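Uncharacterized protein YhfS (Escherichia coli, PDB 4J8L) is of unknown function but carries covalently bound pyridoxal 5'-phosphate and probably belongs with the aminotransferase-like enzymes that use this cofactor. Local coordinates at residues 66-74 with 216-227; 78-86 with 165-173. All coordinates share one frame; numbering follows the deposited sequence.

Interaction 1: residues 66-74 with 216-227; sequences QAAALVQGA and IRATLYSGGSQI
The side chains of I227 and Q72 lie alongside one another, pointing opposite ways, beside strand 67-72, an outermost strand of the seven-stranded mixed sheet in the aminotransferase-type fold. The chain after helix 210-219 turns back here and packs along this strand. I227 CD1 lies over one face of the Q72 amide, 3.5 Å from Q72 CD, and also touches OE1. Further down the strand, the I227 side chain is set roughly perpendicular to that of L70. Its CG1 comes within 3.7 Å of L70 CB.

Q72 bends at its second torsion (chi2 -76°), which turns the amide toward residues 224-226. Its NE2 donates to G224 O over 2.9 Å, nearly in line with the C=O bond (C=O...N 163°). The acceptor is 20° out of the amide plane. This oxygen belongs to the type I turn from G223 to Q226, so the side chain ties the strand to that turn.

The alternate residues A69 and V71 make the contacts with the helix and with L220. V71 CG1 meets both I216 CG2, at 4.2 Å, and L220 CD1. A69 CB faces R217 CD at 4.1 Å, near the end of the helix. R217 NH2 also reaches weakly to L46 O and N47 O. The Q226 amide ties parts of the turning chain together. Its NE2 donates to L220 O at 2.8 Å and to S222 O at 3.0 Å. Its OE1 accepts R217 NH1 at 2.9 Å, on a lone pair and in the plane of the guanidinium group.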
ATOM      1  N   GLN A  66      -3.019 -14.368 -13.079  1.00 18.06           N
ATOM      2  CA  GLN A  66      -2.430 -15.552 -13.675  1.00 19.15           C
ATOM      3  C   GLN A  66      -1.272 -16.100 -12.850  1.00 22.20           C
ATOM      4  O   GLN A  66      -1.080 -17.320 -12.768  1.00 22.52           O
ATOM      5  CB  GLN A  66      -1.942 -15.220 -15.071  1.00 18.26           C
ATOM      6  CG  GLN A  66      -3.074 -14.945 -16.038  1.00 22.40           C
ATOM      7  CD  GLN A  66      -2.588 -14.652 -17.434  1.00 25.14           C
ATOM      8  OE1 GLN A  66      -1.435 -14.282 -17.637  1.00 23.86           O
ATOM      9  NE2 GLN A  66      -3.466 -14.830 -18.415  1.00 32.33           N
ATOM     10  N   ALA A  67      -0.505 -15.200 -12.246  1.00 18.29           N
ATOM     11  CA  ALA A  67       0.748 -15.587 -11.614  1.00 17.44           C
ATOM     12  C   ALA A  67       1.197 -14.574 -10.562  1.00 19.68           C
ATOM     13  O   ALA A  67       0.663 -13.467 -10.475  1.00 19.13           O
ATOM     14  CB  ALA A  67       1.830 -15.757 -12.668  1.00 17.53           C
ATOM     15  N   ALA A  68       2.178 -14.969  -9.756  1.00 16.37           N
ATOM     16  CA  ALA A  68       2.777 -14.056  -8.789  1.00 15.66           C
ATOM     17  C   ALA A  68       4.229 -14.414  -8.507  1.00 20.12           C
ATOM     18  O   ALA A  68       4.653 -15.553  -8.700  1.00 16.34           O
ATOM     19  CB  ALA A  68       1.973 -14.042  -7.487  1.00 15.09           C
ATOM     20  N   ALA A  69       4.998 -13.428  -8.060  1.00 16.27           N
ATOM     21  CA  ALA A  69       6.365 -13.674  -7.620  1.00 15.46           C
ATOM     22  C   ALA A  69       6.639 -12.880  -6.362  1.00 16.31           C
ATOM     23  O   ALA A  69       6.343 -11.688  -6.302  1.00 16.47           O
ATOM     24  CB  ALA A  69       7.365 -13.287  -8.707  1.00 18.27           C
ATOM     25  N   LEU A  70       7.207 -13.537  -5.358  1.00 12.69           N
ATOM     26  CA  LEU A  70       7.718 -12.824  -4.191  1.00 12.00           C
ATOM     27  C   LEU A  70       9.153 -12.401  -4.497  1.00 13.77           C
ATOM     28  O   LEU A  70       9.908 -13.152  -5.134  1.00 15.34           O
ATOM     29  CB  LEU A  70       7.659 -13.727  -2.945  1.00 14.57           C
ATOM     30  CG  LEU A  70       6.241 -14.110  -2.505  1.00 13.98           C
ATOM     31  CD1 LEU A  70       6.270 -15.079  -1.305  1.00 16.23           C
ATOM     32  CD2 LEU A  70       5.454 -12.862  -2.156  1.00 20.12           C
ATOM     33  N   VAL A  71       9.519 -11.185  -4.090  1.00 12.61           N
ATOM     34  CA  VAL A  71      10.837 -10.637  -4.393  1.00 13.84           C
ATOM     35  C   VAL A  71      11.441  -9.945  -3.163  1.00 11.81           C
ATOM     36  O   VAL A  71      10.726  -9.547  -2.233  1.00 14.47           O
ATOM     37  CB  VAL A  71      10.786  -9.598  -5.541  1.00 17.39           C
ATOM     38  CG1 VAL A  71      10.219 -10.221  -6.827  1.00 14.10           C
ATOM     39  CG2 VAL A  71       9.958  -8.392  -5.119  1.00 19.48           C
ATOM     40  N   GLN A  72      12.759  -9.803  -3.170  1.00 14.05           N
ATOM     41  CA  GLN A  72      13.455  -9.034  -2.149  1.00 14.92           C
ATOM     42  C   GLN A  72      13.214  -7.540  -2.353  1.00 15.43           C
ATOM     43  O   GLN A  72      12.836  -7.091  -3.450  1.00 18.11           O
ATOM     44  CB  GLN A  72      14.962  -9.305  -2.198  1.00 16.78           C
ATOM     45  CG  GLN A  72      15.348 -10.771  -2.009  1.00 15.48           C
ATOM     46  CD  GLN A  72      15.248 -11.228  -0.551  1.00 14.53           C
ATOM     47  OE1 GLN A  72      14.654 -10.552   0.308  1.00 17.85           O
ATOM     48  NE2 GLN A  72      15.844 -12.382  -0.263  1.00 18.05           N
ATOM     49  N   GLY A  73      13.445  -6.766  -1.299  1.00 15.32           N
ATOM     50  CA  GLY A  73      13.303  -5.322  -1.399  1.00 13.72           C
ATOM     51  C   GLY A  73      11.908  -4.787  -1.108  1.00 16.48           C
ATOM     52  O   GLY A  73      11.649  -3.593  -1.302  1.00 14.53           O
ATOM     53  N   ALA A  74      11.022  -5.657  -0.627  1.00 18.26           N
ATOM     54  CA  ALA A  74       9.671  -5.257  -0.241  1.00 14.39           C
ATOM     55  C   ALA A  74       8.967  -4.473  -1.352  1.00 16.24           C
ATOM     56  O   ALA A  74       9.030  -4.868  -2.517  1.00 14.70           O
ATOM     57  CB  ALA A  74       9.699  -4.475   1.091  1.00 13.99           C
ATOM     58  N   ILE A 216      10.091 -11.617 -14.724  1.00 17.66           N
ATOM     59  CA  ILE A 216      10.671 -11.322 -13.426  1.00 16.78           C
ATOM     60  C   ILE A 216      11.414 -12.545 -12.886  1.00 17.77           C
ATOM     61  O   ILE A 216      12.574 -12.453 -12.483  1.00 18.44           O
ATOM     62  CB  ILE A 216       9.597 -10.869 -12.428  1.00 16.08           C
ATOM     63  CG1 ILE A 216       9.018  -9.517 -12.854  1.00 18.98           C
ATOM     64  CG2 ILE A 216      10.167 -10.805 -11.010  1.00 17.83           C
ATOM     65  CD1 ILE A 216       7.895  -9.024 -11.964  1.00 21.52           C
ATOM     66  N   ARG A 217      10.756 -13.699 -12.903  1.00 19.44           N
ATOM     67  CA  ARG A 217      11.384 -14.909 -12.368  1.00 22.00           C
ATOM     68  C   ARG A 217      12.697 -15.248 -13.082  1.00 19.46           C
ATOM     69  O   ARG A 217      13.646 -15.729 -12.452  1.00 18.87           O
ATOM     70  CB  ARG A 217      10.414 -16.096 -12.397  1.00 22.01           C
ATOM     71  CG  ARG A 217       9.316 -16.018 -11.334  1.00 21.45           C
ATOM     72  CD  ARG A 217       9.872 -16.259  -9.910  1.00 24.79           C
ATOM     73  NE  ARG A 217      10.712 -17.452  -9.877  1.00 25.64           N
ATOM     74  CZ  ARG A 217      11.675 -17.678  -8.988  1.00 23.03           C
ATOM     75  NH1 ARG A 217      11.915 -16.805  -8.018  1.00 19.90           N
ATOM     76  NH2 ARG A 217      12.397 -18.790  -9.072  1.00 24.39           N
ATOM     77  N   ALA A 218      12.763 -14.960 -14.379  1.00 18.38           N
ATOM     78  CA  ALA A 218      13.962 -15.252 -15.162  1.00 22.23           C
ATOM     79  C   ALA A 218      15.191 -14.465 -14.701  1.00 25.50           C
ATOM     80  O   ALA A 218      16.320 -14.886 -14.958  1.00 27.26           O
ATOM     81  CB  ALA A 218      13.702 -15.030 -16.666  1.00 23.45           C
ATOM     82  N   THR A 219      14.975 -13.334 -14.020  1.00 20.55           N
ATOM     83  CA  THR A 219      16.080 -12.500 -13.543  1.00 21.36           C
ATOM     84  C   THR A 219      16.553 -12.908 -12.161  1.00 18.08           C
ATOM     85  O   THR A 219      17.594 -12.447 -11.695  1.00 20.23           O
ATOM     86  CB  THR A 219      15.700 -10.997 -13.473  1.00 17.72           C
ATOM     87  OG1 THR A 219      14.739 -10.791 -12.428  1.00 21.41           O
ATOM     88  CG2 THR A 219      15.134 -10.538 -14.801  1.00 20.19           C
ATOM     89  N   LEU A 220      15.782 -13.768 -11.501  1.00 18.01           N
ATOM     90  CA  LEU A 220      16.064 -14.136 -10.110  1.00 15.87           C
ATOM     91  C   LEU A 220      16.978 -15.365 -10.060  1.00 16.21           C
ATOM     92  O   LEU A 220      16.586 -16.436  -9.608  1.00 16.33           O
ATOM     93  CB  LEU A 220      14.758 -14.381  -9.352  1.00 18.54           C
ATOM     94  CG  LEU A 220      13.799 -13.183  -9.371  1.00 22.82           C
ATOM     95  CD1 LEU A 220      12.607 -13.431  -8.466  1.00 28.58           C
ATOM     96  CD2 LEU A 220      14.515 -11.887  -8.970  1.00 22.14           C
ATOM     97  N   TYR A 221      18.203 -15.195 -10.551  1.00 17.15           N
ATOM     98  CA  TYR A 221      19.141 -16.307 -10.695  1.00 17.71           C
ATOM     99  C   TYR A 221      19.724 -16.822  -9.382  1.00 19.75           C
ATOM    100  O   TYR A 221      19.947 -18.021  -9.230  1.00 19.44           O
ATOM    101  CB  TYR A 221      20.315 -15.898 -11.586  1.00 19.63           C
ATOM    102  CG  TYR A 221      19.967 -15.606 -13.032  1.00 23.96           C
ATOM    103  CD1 TYR A 221      19.791 -16.641 -13.949  1.00 24.82           C
ATOM    104  CD2 TYR A 221      19.846 -14.295 -13.492  1.00 24.87           C
ATOM    105  CE1 TYR A 221      19.488 -16.378 -15.280  1.00 28.26           C
ATOM    106  CE2 TYR A 221      19.538 -14.024 -14.818  1.00 27.23           C
ATOM    107  CZ  TYR A 221      19.359 -15.073 -15.706  1.00 30.02           C
ATOM    108  OH  TYR A 221      19.056 -14.818 -17.030  1.00 28.75           O
ATOM    109  N   SER A 222      19.993 -15.907  -8.458  1.00 18.28           N
ATOM    110  CA  SER A 222      20.869 -16.186  -7.323  1.00 17.10           C
ATOM    111  C   SER A 222      20.147 -16.783  -6.122  1.00 17.67           C
ATOM    112  O   SER A 222      18.928 -16.705  -6.015  1.00 16.94           O
ATOM    113  CB  SER A 222      21.560 -14.890  -6.888  1.00 16.84           C
ATOM    114  OG  SER A 222      20.619 -14.001  -6.308  1.00 15.90           O
ATOM    115  N   GLY A 223      20.914 -17.380  -5.216  1.00 16.09           N
ATOM    116  CA  GLY A 223      20.358 -17.836  -3.950  1.00 15.75           C
ATOM    117  C   GLY A 223      19.731 -16.700  -3.149  1.00 19.37           C
ATOM    118  O   GLY A 223      18.647 -16.847  -2.594  1.00 15.63           O
ATOM    119  N   GLY A 224      20.402 -15.555  -3.093  1.00 15.66           N
ATOM    120  CA  GLY A 224      19.896 -14.440  -2.316  1.00 18.11           C
ATOM    121  C   GLY A 224      18.634 -13.815  -2.873  1.00 19.41           C
ATOM    122  O   GLY A 224      17.888 -13.159  -2.142  1.00 19.69           O
ATOM    123  N   SER A 225      18.401 -14.014  -4.171  0.50 15.93           N
ATOM    124  CA  SER A 225      17.244 -13.447  -4.856  0.50 15.78           C
ATOM    125  C   SER A 225      15.939 -14.054  -4.353  0.50 15.38           C
ATOM    126  O   SER A 225      14.884 -13.428  -4.433  0.50 15.79           O
ATOM    127  CB  SER A 225      17.345 -13.677  -6.372  0.50 17.30           C
ATOM    128  OG  SER A 225      18.366 -12.897  -6.972  0.50 18.80           O
ATOM    129  N   GLN A 226      16.020 -15.280  -3.845  1.00 14.85           N
ATOM    130  CA  GLN A 226      14.835 -16.060  -3.499  1.00 13.85           C
ATOM    131  C   GLN A 226      14.238 -15.683  -2.155  1.00 14.86           C
ATOM    132  O   GLN A 226      14.934 -15.245  -1.243  1.00 16.50           O
ATOM    133  CB  GLN A 226      15.134 -17.564  -3.475  1.00 14.24           C
ATOM    134  CG  GLN A 226      15.872 -18.079  -4.703  1.00 15.53           C
ATOM    135  CD  GLN A 226      15.265 -17.611  -6.018  1.00 16.81           C
ATOM    136  OE1 GLN A 226      14.041 -17.548  -6.169  1.00 16.66           O
ATOM    137  NE2 GLN A 226      16.125 -17.277  -6.976  1.00 17.29           N
ATOM    138  N   ILE A 227      12.936 -15.893  -2.042  1.00 13.33           N
ATOM    139  CA  ILE A 227      12.250 -15.786  -0.764  1.00 14.05           C
ATOM    140  C   ILE A 227      12.131 -17.205  -0.201  1.00 17.16           C
ATOM    141  O   ILE A 227      11.637 -18.118  -0.876  1.00 15.25           O
ATOM    142  CB  ILE A 227      10.877 -15.116  -0.955  1.00 13.48           C
ATOM    143  CG1 ILE A 227      11.053 -13.700  -1.524  1.00 12.89           C
ATOM    144  CG2 ILE A 227      10.096 -15.069   0.356  1.00 15.24           C
ATOM    145  CD1 ILE A 227      12.098 -12.839  -0.772  1.00 14.33           C
TER
HETATM  146  O   HOH W   1      10.174 -15.587  -6.204  1.00 20.47           O
HETATM  147  O   HOH W   2      14.347 -10.938  -5.298  1.00 16.56           O
HETATM  148  O   HOH W   3      15.194 -14.584   1.385  1.00 21.46           O

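Interaction 2: residues 78-86 with 165-173; sequences AIRAGLAAL and VPALTDDNY
D170 OD1 is gripped twice by N172, and I79 packs against both residues. N172 ND2 donates to this oxygen at 2.8 Å, from 37° out of the carboxylate plane. The backbone N of N172 adds a weak bond. The other end of the N172 amide, OD1, accepts from S193 N, so both its ends are held. The I79 side chain runs slantwise to that of D170, and its CD1 lies 3.6 Å from D170 OD2. Replacing D170 with an alanine would probably leave N172 ND2 without its oxygen acceptor and open a gap beside I79 CD1.

Away from this polar end, helix 74-86 lies on strand 167-170 through apolar side chains. The two segments run antiparallel (174°), with their axes 9.3 Å apart. L168 makes the largest share on the strand side. Its CG is anti to the backbone N (chi1 176°), and its CD1 is pressed against the helix backbone, 3.5 Å from G82 C. The lack of a CB at G82 lets this methyl come so close. L83 CD2 comes up to the same CD1 at 4.3 Å. L86 CD1 reaches L168 CB at 3.8 Å, while L86 CD2 passes alongside P166 CB at 4.1 Å. I79 and L83 also touch I107 of helix 102-111.

D170 OD2 lies close to N1 of the cofactor ring, which is covalently attached at position 196. A helix packed on a strand from the parallel part of the sheet, the strand ending in an aspartate beside the pyridine nitrogen, is typical of the cofactor site of fold type I pyridoxal phosphate enzymes.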
ATOM      1  N   ALA A  78       9.470  -4.684  -5.451  1.00 15.24           N
ATOM      2  CA  ALA A  78       8.381  -5.146  -6.309  1.00 16.03           C
ATOM      3  C   ALA A  78       8.161  -4.189  -7.485  1.00 14.45           C
ATOM      4  O   ALA A  78       7.974  -4.612  -8.627  1.00 15.81           O
ATOM      5  CB  ALA A  78       7.092  -5.315  -5.502  1.00 15.32           C
ATOM      6  N   ILE A  79       8.187  -2.895  -7.199  1.00 13.76           N
ATOM      7  CA  ILE A  79       8.026  -1.893  -8.244  1.00 12.88           C
ATOM      8  C   ILE A  79       9.201  -1.935  -9.208  1.00 14.17           C
ATOM      9  O   ILE A  79       9.008  -1.840 -10.419  1.00 15.96           O
ATOM     10  CB  ILE A  79       7.828  -0.496  -7.651  1.00 13.03           C
ATOM     11  CG1 ILE A  79       6.423  -0.420  -7.043  1.00 16.14           C
ATOM     12  CG2 ILE A  79       8.021   0.596  -8.719  1.00 13.58           C
ATOM     13  CD1 ILE A  79       6.215   0.743  -6.066  1.00 15.59           C
ATOM     14  N   ARG A  80      10.416  -2.083  -8.687  1.00 13.86           N
ATOM     15  CA  ARG A  80      11.576  -2.179  -9.581  1.00 16.82           C
ATOM     16  C   ARG A  80      11.461  -3.385 -10.514  1.00 19.16           C
ATOM     17  O   ARG A  80      11.666  -3.276 -11.725  1.00 16.61           O
ATOM     18  CB  ARG A  80      12.884  -2.266  -8.797  1.00 16.65           C
ATOM     19  CG  ARG A  80      14.118  -2.226  -9.700  1.00 17.27           C
ATOM     20  CD  ARG A  80      15.382  -2.638  -8.952  1.00 19.08           C
ATOM     21  NE  ARG A  80      15.710  -1.728  -7.858  1.00 20.90           N
ATOM     22  CZ  ARG A  80      15.580  -2.034  -6.567  1.00 21.11           C
ATOM     23  NH1 ARG A  80      15.124  -3.234  -6.199  1.00 21.93           N
ATOM     24  NH2 ARG A  80      15.911  -1.140  -5.640  1.00 22.78           N
ATOM     25  N   ALA A  81      11.119  -4.537  -9.950  1.00 16.13           N
ATOM     26  CA  ALA A  81      11.017  -5.744 -10.755  1.00 13.75           C
ATOM     27  C   ALA A  81       9.901  -5.627 -11.782  1.00 15.46           C
ATOM     28  O   ALA A  81      10.074  -6.021 -12.938  1.00 15.24           O
ATOM     29  CB  ALA A  81      10.797  -6.962  -9.859  1.00 17.18           C
ATOM     30  N   GLY A  82       8.760  -5.080 -11.372  1.00 14.35           N
ATOM     31  CA  GLY A  82       7.649  -4.907 -12.294  1.00 15.38           C
ATOM     32  C   GLY A  82       7.959  -3.937 -13.424  1.00 18.11           C
ATOM     33  O   GLY A  82       7.703  -4.225 -14.598  1.00 21.20           O
ATOM     34  N   LEU A  83       8.516  -2.779 -13.088  1.00 18.13           N
ATOM     35  CA  LEU A  83       8.898  -1.825 -14.130  1.00 17.35           C
ATOM     36  C   LEU A  83       9.931  -2.413 -15.093  1.00 18.90           C
ATOM     37  O   LEU A  83       9.819  -2.237 -16.302  1.00 21.59           O
ATOM     38  CB  LEU A  83       9.421  -0.524 -13.520  1.00 15.44           C
ATOM     39  CG  LEU A  83       8.358   0.355 -12.853  1.00 17.82           C
ATOM     40  CD1 LEU A  83       9.005   1.592 -12.231  1.00 19.60           C
ATOM     41  CD2 LEU A  83       7.275   0.761 -13.846  1.00 19.94           C
ATOM     42  N   ALA A  84      10.928  -3.114 -14.560  1.00 17.58           N
ATOM     43  CA  ALA A  84      11.969  -3.703 -15.405  1.00 18.44           C
ATOM     44  C   ALA A  84      11.424  -4.749 -16.374  1.00 20.94           C
ATOM     45  O   ALA A  84      12.012  -4.995 -17.430  1.00 23.98           O
ATOM     46  CB  ALA A  84      13.076  -4.298 -14.553  1.00 21.22           C
ATOM     47  N   ALA A  85      10.298  -5.354 -16.014  1.00 18.70           N
ATOM     48  CA  ALA A  85       9.659  -6.345 -16.867  1.00 17.43           C
ATOM     49  C   ALA A  85       8.707  -5.719 -17.894  1.00 23.09           C
ATOM     50  O   ALA A  85       8.284  -6.396 -18.837  1.00 26.89           O
ATOM     51  CB  ALA A  85       8.923  -7.371 -16.013  1.00 19.70           C
ATOM     52  N   LEU A  86       8.379  -4.436 -17.723  1.00 22.65           N
ATOM     53  CA  LEU A  86       7.453  -3.760 -18.639  1.00 21.56           C
ATOM     54  C   LEU A  86       8.150  -2.849 -19.639  1.00 26.73           C
ATOM     55  O   LEU A  86       7.646  -2.620 -20.746  1.00 29.06           O
ATOM     56  CB  LEU A  86       6.408  -2.949 -17.869  1.00 21.13           C
ATOM     57  CG  LEU A  86       5.373  -3.745 -17.077  1.00 21.70           C
ATOM     58  CD1 LEU A  86       4.380  -2.814 -16.407  1.00 22.50           C
ATOM     59  CD2 LEU A  86       4.649  -4.747 -17.972  1.00 23.13           C
ATOM     60  N   VAL A 165      -1.556   0.405 -23.497  1.00 28.26           N
ATOM     61  CA  VAL A 165      -0.380   0.757 -22.712  1.00 26.00           C
ATOM     62  C   VAL A 165      -0.315  -0.123 -21.469  1.00 26.91           C
ATOM     63  O   VAL A 165      -1.217  -0.073 -20.638  1.00 28.03           O
ATOM     64  CB  VAL A 165      -0.422   2.238 -22.282  1.00 29.25           C
ATOM     65  CG1 VAL A 165       0.766   2.580 -21.395  1.00 27.82           C
ATOM     66  CG2 VAL A 165      -0.456   3.142 -23.504  1.00 33.71           C
ATOM     67  N   PRO A 166       0.742  -0.947 -21.349  1.00 27.99           N
ATOM     68  CA  PRO A 166       0.879  -1.833 -20.186  1.00 26.53           C
ATOM     69  C   PRO A 166       0.913  -1.016 -18.904  1.00 25.38           C
ATOM     70  O   PRO A 166       1.563   0.034 -18.873  1.00 23.13           O
ATOM     71  CB  PRO A 166       2.232  -2.506 -20.413  1.00 24.74           C
ATOM     72  CG  PRO A 166       2.463  -2.417 -21.886  1.00 24.46           C
ATOM     73  CD  PRO A 166       1.855  -1.110 -22.301  1.00 27.11           C
ATOM     74  N   ALA A 167       0.223  -1.479 -17.866  1.00 20.20           N
ATOM     75  CA  ALA A 167       0.102  -0.698 -16.645  1.00 19.72           C
ATOM     76  C   ALA A 167       0.495  -1.485 -15.404  1.00 20.18           C
ATOM     77  O   ALA A 167       0.083  -2.633 -15.219  1.00 19.53           O
ATOM     78  CB  ALA A 167      -1.310  -0.153 -16.497  1.00 25.67           C
ATOM     79  N   LEU A 168       1.292  -0.844 -14.558  1.00 16.53           N
ATOM     80  CA  LEU A 168       1.644  -1.393 -13.254  1.00 17.01           C
ATOM     81  C   LEU A 168       0.984  -0.555 -12.175  1.00 18.93           C
ATOM     82  O   LEU A 168       0.988   0.671 -12.254  1.00 18.49           O
ATOM     83  CB  LEU A 168       3.159  -1.345 -13.072  1.00 19.21           C
ATOM     84  CG  LEU A 168       3.756  -1.786 -11.736  1.00 15.85           C
ATOM     85  CD1 LEU A 168       5.112  -2.406 -11.997  1.00 20.25           C
ATOM     86  CD2 LEU A 168       3.891  -0.612 -10.752  1.00 16.81           C
ATOM     87  N   THR A 169       0.427  -1.204 -11.157  1.00 14.65           N
ATOM     88  CA  THR A 169      -0.082  -0.452 -10.022  1.00 16.53           C
ATOM     89  C   THR A 169       0.783  -0.627  -8.783  1.00 17.24           C
ATOM     90  O   THR A 169       1.292  -1.713  -8.493  1.00 18.62           O
ATOM     91  CB  THR A 169      -1.541  -0.807  -9.680  1.00 17.22           C
ATOM     92  OG1 THR A 169      -1.664  -2.226  -9.515  1.00 17.82           O
ATOM     93  CG2 THR A 169      -2.475  -0.334 -10.789  1.00 16.66           C
ATOM     94  N   ASP A 170       0.936   0.478  -8.064  1.00 15.55           N
ATOM     95  CA  ASP A 170       1.571   0.524  -6.757  1.00 14.46           C
ATOM     96  C   ASP A 170       0.418   0.469  -5.766  1.00 13.87           C
ATOM     97  O   ASP A 170      -0.273   1.458  -5.549  1.00 17.92           O
ATOM     98  CB  ASP A 170       2.330   1.857  -6.651  1.00 14.01           C
ATOM     99  CG  ASP A 170       2.914   2.121  -5.262  1.00 15.26           C
ATOM    100  OD1 ASP A 170       2.595   1.402  -4.295  1.00 15.74           O
ATOM    101  OD2 ASP A 170       3.690   3.089  -5.138  1.00 15.17           O
ATOM    102  N   ASP A 171       0.211  -0.695  -5.159  1.00 15.41           N
ATOM    103  CA  ASP A 171      -0.975  -0.938  -4.335  1.00 15.26           C
ATOM    104  C   ASP A 171      -0.689  -0.859  -2.840  1.00 15.77           C
ATOM    105  O   ASP A 171      -1.539  -1.244  -2.029  1.00 16.73           O
ATOM    106  CB  ASP A 171      -1.580  -2.315  -4.661  1.00 14.83           C
ATOM    107  CG  ASP A 171      -2.154  -2.382  -6.068  1.00 19.64           C
ATOM    108  OD1 ASP A 171      -3.261  -1.852  -6.277  1.00 16.93           O
ATOM    109  OD2 ASP A 171      -1.499  -2.970  -6.961  1.00 17.01           O
ATOM    110  N   ASN A 172       0.497  -0.377  -2.472  1.00 16.48           N
ATOM    111  CA  ASN A 172       0.848  -0.281  -1.055  1.00 14.65           C
ATOM    112  C   ASN A 172      -0.169   0.481  -0.231  1.00 15.69           C
ATOM    113  O   ASN A 172      -0.629   1.552  -0.641  1.00 18.10           O
ATOM    114  CB  ASN A 172       2.232   0.334  -0.867  1.00 15.00           C
ATOM    115  CG  ASN A 172       3.321  -0.599  -1.328  1.00 16.72           C
ATOM    116  OD1 ASN A 172       3.610  -1.589  -0.657  1.00 15.40           O
ATOM    117  ND2 ASN A 172       3.902  -0.317  -2.495  1.00 17.90           N
ATOM    118  N   TYR A 173      -0.515  -0.110   0.915  1.00 13.87           N
ATOM    119  CA  TYR A 173      -1.475   0.447   1.879  1.00 18.53           C
ATOM    120  C   TYR A 173      -2.927   0.325   1.407  1.00 17.88           C
ATOM    121  O   TYR A 173      -3.845   0.793   2.073  1.00 18.30           O
ATOM    122  CB  TYR A 173      -1.167   1.907   2.210  1.00 18.42           C
ATOM    123  CG  TYR A 173       0.071   2.175   3.032  1.00 14.68           C
ATOM    124  CD1 TYR A 173       0.411   1.386   4.127  1.00 15.54           C
ATOM    125  CD2 TYR A 173       0.880   3.269   2.744  1.00 15.05           C
ATOM    126  CE1 TYR A 173       1.535   1.674   4.892  1.00 16.06           C
ATOM    127  CE2 TYR A 173       1.994   3.556   3.489  1.00 18.47           C
ATOM    128  CZ  TYR A 173       2.323   2.762   4.571  1.00 18.36           C
ATOM    129  OH  TYR A 173       3.444   3.075   5.318  1.00 17.86           O
TER

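The centres of the two interactions are about 14 Å apart, and both reach the same seven-stranded sheet. Strand 67-72 of interaction 1 lies at an edge of it, while strand 167-170 of interaction 2 is the middle one. Strand 67-72 leads directly into helix 74-86, so each interaction takes one half of a strand-turn-helix unit. Along the chain, interaction 2 is nested inside the loop that interaction 1 closes. The two touch at I216, which packs on A81, G82 and A85, and at V71, which packs on A78. These contacts link helix 210-219 to helix 74-86, and so connect packing at the sheet edge with that on the strand that carries the cofactor-side aspartate.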